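Ras GTPase-activating-like protein IQGAP2 (Homo sapiens, PDB 4EZA) probably binds phosphoinositides through an atypical domain with a pseudo-C2 fold, as part of a Ras GTPase-activating-like signalling protein. Local coordinates at residues Y24-L29 against G33-I38; D63-F68 against M73-L78; V93-M96 against V100-N103. One frame throughout, in Å; residues are numbered along the deposited sequence.

Contact 1 (Y24-L29 against G33-I38); sequences YTAAKL and GVLLDI
The carbonyl oxygen of L29 takes two backbone N-H groups from the chain that leaves the helix. L35 N meets L29 O at 3.1 Å and nearly straight, 169° at the hydrogen, but it comes from above the carbonyl plane, 68° out of it, rather than on a lone pair. G33 N lies equally near L29 O, at 3.1 Å, yet its N-H is bent to 120° and the bond is weak. G33 has positive phi and closes helix 26-32 as a Schellman motif; at the other end T25 is the N-cap, its OG1 accepting from K28 N at 3.0 Å. Beyond the turn, L29 and L35 meet at their roots, CB of L29 lying 3.7 Å from CB of L35. The CG of L35 is turned anti to its own nitrogen, and its CD1 reaches A26 CB at 4.0 Å. Further along strand 35-38, I38 brings CD1 to the same methyl, 3.7 Å from A26 CB, so two branched side chains converge on one small residue. F51 of strand 49-55 also packs on A26, L29 and L35, while L110 of helix 104-112 touches L29. The chemistry is divided: one straight bond to L29 O, helped by a weak one, ties the turn to the helix end, while the side-chain contacts of A26 and L29 with L35 and I38 are all apolar.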
# COMPACT_ATOMS: atom_id res chain seq x y z
N TYR A 24 -7.16 -2.64 -4.93
CA TYR A 24 -6.81 -3.96 -4.40
C TYR A 24 -7.42 -4.13 -3.03
O TYR A 24 -7.40 -3.21 -2.23
CB TYR A 24 -5.29 -4.13 -4.27
CG TYR A 24 -4.53 -3.93 -5.56
CD1 TYR A 24 -4.32 -5.01 -6.42
CD2 TYR A 24 -4.04 -2.68 -5.92
CE1 TYR A 24 -3.64 -4.85 -7.61
CE2 TYR A 24 -3.35 -2.50 -7.13
CZ TYR A 24 -3.15 -3.59 -7.95
OH TYR A 24 -2.48 -3.45 -9.14
N THR A 25 -7.95 -5.30 -2.73
CA THR A 25 -8.34 -5.58 -1.34
C THR A 25 -7.10 -5.92 -0.53
O THR A 25 -6.05 -6.37 -1.09
CB THR A 25 -9.32 -6.76 -1.18
OG1 THR A 25 -8.66 -7.97 -1.56
CG2 THR A 25 -10.58 -6.54 -2.03
N ALA A 26 -7.20 -5.73 0.78
CA ALA A 26 -6.10 -6.12 1.67
C ALA A 26 -5.88 -7.62 1.59
O ALA A 26 -4.73 -8.09 1.67
CB ALA A 26 -6.39 -5.69 3.07
N ALA A 27 -6.96 -8.39 1.43
CA ALA A 27 -6.82 -9.83 1.29
C ALA A 27 -5.93 -10.21 0.09
O ALA A 27 -5.03 -11.06 0.21
CB ALA A 27 -8.18 -10.49 1.20
N LYS A 28 -6.16 -9.58 -1.06
CA LYS A 28 -5.36 -9.83 -2.25
C LYS A 28 -3.89 -9.41 -2.04
O LYS A 28 -2.96 -10.18 -2.38
CB LYS A 28 -5.99 -9.13 -3.47
CG LYS A 28 -5.17 -9.15 -4.72
CD LYS A 28 -4.96 -10.56 -5.26
CE LYS A 28 -6.19 -11.12 -5.90
NZ LYS A 28 -5.84 -12.36 -6.64
N LEU A 29 -3.69 -8.24 -1.45
CA LEU A 29 -2.32 -7.79 -1.20
C LEU A 29 -1.58 -8.72 -0.22
O LEU A 29 -0.38 -8.92 -0.34
CB LEU A 29 -2.29 -6.34 -0.70
CG LEU A 29 -2.77 -5.31 -1.73
CD1 LEU A 29 -2.43 -3.97 -1.15
CD2 LEU A 29 -2.11 -5.50 -3.09
N GLY A 33 1.81 -10.97 -0.91
CA GLY A 33 2.99 -10.65 -0.10
C GLY A 33 3.30 -9.18 0.02
O GLY A 33 4.24 -8.79 0.70
N VAL A 34 2.53 -8.35 -0.67
CA VAL A 34 2.69 -6.91 -0.56
C VAL A 34 2.32 -6.42 0.84
O VAL A 34 2.99 -5.55 1.40
CB VAL A 34 1.79 -6.15 -1.59
CG1 VAL A 34 1.86 -4.62 -1.38
CG2 VAL A 34 2.19 -6.49 -2.99
N LEU A 35 1.26 -7.00 1.39
CA LEU A 35 0.80 -6.59 2.70
C LEU A 35 1.19 -7.67 3.70
O LEU A 35 0.91 -8.87 3.49
CB LEU A 35 -0.72 -6.39 2.68
CG LEU A 35 -1.37 -5.87 3.95
CD1 LEU A 35 -2.47 -4.87 3.57
CD2 LEU A 35 -1.92 -6.99 4.71
N LEU A 36 1.78 -7.24 4.81
CA LEU A 36 2.11 -8.16 5.91
C LEU A 36 0.98 -8.28 6.94
O LEU A 36 0.59 -9.40 7.32
CB LEU A 36 3.42 -7.75 6.61
CG LEU A 36 4.72 -8.05 5.87
CD1 LEU A 36 4.90 -7.10 4.69
CD2 LEU A 36 5.90 -7.98 6.81
N ASP A 37 0.47 -7.15 7.41
CA ASP A 37 -0.57 -7.18 8.44
C ASP A 37 -1.23 -5.83 8.59
O ASP A 37 -0.69 -4.81 8.16
CB ASP A 37 0.03 -7.61 9.78
CG ASP A 37 -1.00 -8.21 10.74
OD1 ASP A 37 -2.18 -8.44 10.39
OD2 ASP A 37 -0.61 -8.47 11.90
N ILE A 38 -2.42 -5.84 9.18
CA ILE A 38 -3.14 -4.62 9.57
C ILE A 38 -3.44 -4.76 11.06
O ILE A 38 -4.14 -5.70 11.47
CB ILE A 38 -4.45 -4.43 8.79
CG1 ILE A 38 -4.19 -4.30 7.29
CG2 ILE A 38 -5.18 -3.16 9.32
CD1 ILE A 38 -5.43 -4.34 6.42

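Contact 2 (D63-F68 against M73-L78); sequences DVRSKF and MEKVQL
R65 and K75 face each other as a non-hydrogen-bonded pair, and the arginine runs along the lysine. R65 CB lies near E74 O, 4.1 Å away; CD reaches K75 CG at 3.5 Å, NE sits 3.4 Å from K75 CG, and CZ nears K75 CE. A bend at chi2 (-79°) lays the arginine beside K75, whose CE stands over one guanidinium face. At the tip, NE and NH2 grip D63 side-on: R65 NE to D63 OD1 and R65 NH2 to D63 OD2 are both 3.0 Å, with the carboxylate oxygens close to the guanidinium plane. NH1 pairs with E72; the two acids, both partners of R65, probably ease its nearness to the K75 ammonium (R65 NH2 to K75 NZ 4.4 Å). On the other face, V64 CG2 meets L78 CD1 at 4.0 Å, and a water joins S66 OG to E74 OE1. M73 and E74 both oppose S66 in a classic beta bulge, where M73 N gives S66 O a 2.7 Å bond and E74 N only a weak one. Strand 71-79 is outermost in its antiparallel sheet; strand 61-68 lies between it and strand 49-55, and F97 of strand 93-97 packs against V64, S66, E74 and V76.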
# COMPACT_ATOMS: atom_id res chain seq x y z
N ASP A 63 -0.61 8.29 -5.11
CA ASP A 63 -1.58 8.65 -4.10
C ASP A 63 -2.24 7.32 -3.72
O ASP A 63 -2.86 6.69 -4.57
CB ASP A 63 -2.58 9.61 -4.76
CG ASP A 63 -3.54 10.26 -3.80
OD1 ASP A 63 -3.65 9.85 -2.63
OD2 ASP A 63 -4.22 11.20 -4.26
N VAL A 64 -2.06 6.88 -2.48
CA VAL A 64 -2.68 5.63 -2.02
C VAL A 64 -3.72 5.93 -0.97
O VAL A 64 -3.43 6.56 0.05
CB VAL A 64 -1.65 4.61 -1.44
CG1 VAL A 64 -2.35 3.34 -0.96
CG2 VAL A 64 -0.57 4.30 -2.48
N ARG A 65 -4.95 5.48 -1.21
CA ARG A 65 -6.06 5.67 -0.26
C ARG A 65 -6.43 4.36 0.41
O ARG A 65 -6.52 3.32 -0.25
CB ARG A 65 -7.29 6.21 -0.98
CG ARG A 65 -7.04 7.38 -1.91
CD ARG A 65 -6.92 8.67 -1.15
NE ARG A 65 -6.59 9.78 -2.04
CZ ARG A 65 -7.47 10.62 -2.57
NH1 ARG A 65 -8.77 10.49 -2.31
NH2 ARG A 65 -7.06 11.60 -3.36
N SER A 66 -6.61 4.40 1.73
CA SER A 66 -7.03 3.25 2.52
C SER A 66 -8.50 3.40 2.83
O SER A 66 -8.91 4.42 3.42
CB SER A 66 -6.20 3.18 3.81
OG SER A 66 -6.61 2.11 4.66
N LYS A 67 -9.29 2.41 2.43
CA LYS A 67 -10.74 2.39 2.70
C LYS A 67 -11.16 1.23 3.57
O LYS A 67 -10.57 0.16 3.55
CB LYS A 67 -11.53 2.36 1.40
CG LYS A 67 -11.22 3.51 0.46
CD LYS A 67 -12.22 3.47 -0.67
CE LYS A 67 -12.28 4.78 -1.42
NZ LYS A 67 -13.05 4.60 -2.68
N PHE A 68 -12.20 1.45 4.35
CA PHE A 68 -12.80 0.40 5.14
C PHE A 68 -14.29 0.47 4.85
O PHE A 68 -14.93 1.50 5.07
CB PHE A 68 -12.53 0.59 6.64
CG PHE A 68 -13.21 -0.42 7.51
CD1 PHE A 68 -12.78 -1.74 7.52
CD2 PHE A 68 -14.31 -0.06 8.29
CE1 PHE A 68 -13.41 -2.70 8.32
CE2 PHE A 68 -14.96 -1.03 9.09
CZ PHE A 68 -14.51 -2.34 9.09
N MET A 73 -10.37 6.16 4.93
CA MET A 73 -9.87 6.32 6.31
C MET A 73 -8.56 7.08 6.37
O MET A 73 -8.32 7.87 7.31
CB MET A 73 -9.69 4.95 6.95
CG MET A 73 -10.98 4.14 6.96
SD MET A 73 -12.31 4.85 7.93
CE MET A 73 -11.67 4.77 9.60
N GLU A 74 -7.69 6.84 5.39
CA GLU A 74 -6.38 7.47 5.33
C GLU A 74 -5.92 7.64 3.90
O GLU A 74 -6.38 6.95 3.00
CB GLU A 74 -5.36 6.62 6.09
CG GLU A 74 -5.07 7.12 7.49
CD GLU A 74 -5.18 6.04 8.54
OE1 GLU A 74 -4.54 4.97 8.41
OE2 GLU A 74 -5.93 6.27 9.53
N LYS A 75 -5.00 8.57 3.70
CA LYS A 75 -4.41 8.82 2.38
C LYS A 75 -2.92 9.10 2.60
O LYS A 75 -2.55 9.77 3.55
CB LYS A 75 -5.09 10.05 1.78
CG LYS A 75 -4.53 10.59 0.48
CD LYS A 75 -5.01 12.04 0.19
CE LYS A 75 -6.40 12.38 0.71
NZ LYS A 75 -6.78 13.81 0.46
N VAL A 76 -2.08 8.57 1.71
CA VAL A 76 -0.63 8.78 1.78
C VAL A 76 -0.08 9.00 0.38
O VAL A 76 -0.55 8.40 -0.59
CB VAL A 76 0.10 7.61 2.50
CG1 VAL A 76 0.07 6.34 1.67
CG2 VAL A 76 1.55 7.99 2.86
N GLN A 77 0.91 9.87 0.25
CA GLN A 77 1.63 10.02 -1.01
C GLN A 77 2.98 9.36 -0.89
O GLN A 77 3.71 9.57 0.08
CB GLN A 77 1.72 11.50 -1.41
CG GLN A 77 0.35 12.05 -1.81
CD GLN A 77 0.38 13.34 -2.61
OE1 GLN A 77 -0.62 13.73 -3.21
NE2 GLN A 77 1.53 14.02 -2.62
N LEU A 78 3.30 8.56 -1.90
CA LEU A 78 4.56 7.83 -1.95
C LEU A 78 5.38 8.24 -3.16
O LEU A 78 4.87 8.27 -4.29
CB LEU A 78 4.32 6.31 -1.99
CG LEU A 78 3.47 5.76 -0.84
CD1 LEU A 78 3.23 4.29 -1.11
CD2 LEU A 78 4.18 5.95 0.53
O HOH W 1 -5.63 2.37 7.21

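Contact 3 (V93-M96 against V100-N103); sequences VMKM and VKVN
M94 and V102 form the tight side of this strand pair, with M94 CG 3.6 Å from V102 CG2. The methionine's CG stands between its own backbone nitrogen and carbonyl carbon (chi1 62°), setting it against the valine, while its end leads away from the pair, and the side chain also packs on L83 and M86 of helix 80-88. M96 comes to V102 at about a right angle, its CE methyl 3.8 Å from V102 CG1, and runs alongside V100. F51 of strand 49-55 packs on M96 and V100, and L107 of helix 104-112 on V102, so this face turns inward. The strands form an antiparallel beta hairpin, their axes 4.6 Å apart at closest and 154° between directions. M94 and V102 are its hydrogen-bonded pair: M94 N to V102 O and V102 N to M94 O are each 2.9 Å. Where the chain changes direction at M96, the bond from M96 N to V100 O is weak, bent to 122°. The face bearing V93, K95 and K101 is more exposed; the lysine chains lie across it, and L36 of strand 35-38 packs on V93 and K101. K101 runs extended to place CE 3.5 Å from V93 CG2, a tight spot on this looser side. K95 folds back through three bends, resting CD on K101 CB at 3.8 Å, and its ammonium salt-bridges D39.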
# COMPACT_ATOMS: atom_id res chain seq x y z
N VAL A 93 10.57 -3.55 4.82
CA VAL A 93 9.17 -3.30 5.16
C VAL A 93 8.96 -1.90 5.70
O VAL A 93 9.89 -1.26 6.20
CB VAL A 93 8.63 -4.35 6.19
CG1 VAL A 93 8.73 -5.77 5.65
CG2 VAL A 93 9.38 -4.24 7.50
N MET A 94 7.71 -1.44 5.64
CA MET A 94 7.37 -0.11 6.08
C MET A 94 5.91 -0.04 6.49
O MET A 94 5.08 -0.79 5.97
CB MET A 94 7.67 0.90 4.98
CG MET A 94 6.88 0.70 3.73
SD MET A 94 7.32 1.87 2.45
CE MET A 94 7.09 3.34 3.29
N LYS A 95 5.61 0.84 7.43
CA LYS A 95 4.22 1.11 7.83
C LYS A 95 3.66 2.19 6.92
O LYS A 95 3.84 3.38 7.19
CB LYS A 95 4.16 1.55 9.30
CG LYS A 95 4.54 0.46 10.29
CD LYS A 95 3.57 -0.72 10.29
CE LYS A 95 2.32 -0.48 11.12
NZ LYS A 95 2.47 -0.73 12.59
N MET A 96 3.05 1.77 5.81
CA MET A 96 2.52 2.66 4.78
C MET A 96 1.38 3.51 5.35
O MET A 96 1.23 4.70 4.99
CB MET A 96 2.04 1.82 3.59
CG MET A 96 1.34 2.57 2.46
SD MET A 96 0.92 1.48 1.10
CE MET A 96 -0.47 0.59 1.76
N VAL A 100 -0.78 -0.33 8.89
CA VAL A 100 -0.66 -1.19 7.71
C VAL A 100 0.80 -1.39 7.34
O VAL A 100 1.46 -0.45 6.90
CB VAL A 100 -1.41 -0.59 6.51
CG1 VAL A 100 -1.26 -1.48 5.30
CG2 VAL A 100 -2.92 -0.42 6.84
N LYS A 101 1.29 -2.62 7.52
CA LYS A 101 2.67 -2.96 7.21
C LYS A 101 2.76 -3.60 5.84
O LYS A 101 2.04 -4.56 5.55
CB LYS A 101 3.23 -3.91 8.26
CG LYS A 101 4.72 -4.06 8.21
CD LYS A 101 5.16 -4.89 9.42
CE LYS A 101 6.64 -5.18 9.40
NZ LYS A 101 6.97 -6.39 10.23
N VAL A 102 3.68 -3.09 5.02
CA VAL A 102 3.87 -3.53 3.63
C VAL A 102 5.31 -3.85 3.31
O VAL A 102 6.25 -3.37 3.97
CB VAL A 102 3.32 -2.52 2.57
CG1 VAL A 102 1.82 -2.27 2.77
CG2 VAL A 102 4.11 -1.22 2.57
N ASN A 103 5.50 -4.67 2.28
CA ASN A 103 6.84 -5.01 1.77
C ASN A 103 7.26 -3.98 0.70
O ASN A 103 6.54 -3.79 -0.28
CB ASN A 103 6.81 -6.45 1.24
CG ASN A 103 8.15 -6.86 0.65
OD1 ASN A 103 8.52 -6.46 -0.45
ND2 ASN A 103 8.93 -7.62 1.43

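In the fold
From the N terminus, contact 1 closes first, joining helix 26-32 to strand 35-38 across a three-residue gap. Contact 2 follows as the hairpin of strands 61-68 and 71-79, with four residues between its segments, and contact 3 closes the later hairpin across three; all are in series, none enclosing or crossing another. Contacts 1 and 3 meet edge to edge in the three-stranded sheet, where L36 N lies 2.8 Å from K101 O and V34 O 2.8 Å from N103 N. Contacts 1 and 2 both reach the four-stranded sheet but stay about 7 Å apart at their nearest atoms. M96 packs loosely against that sheet, its SD 4.3 Å from both L78 CD1 and V64 CG1.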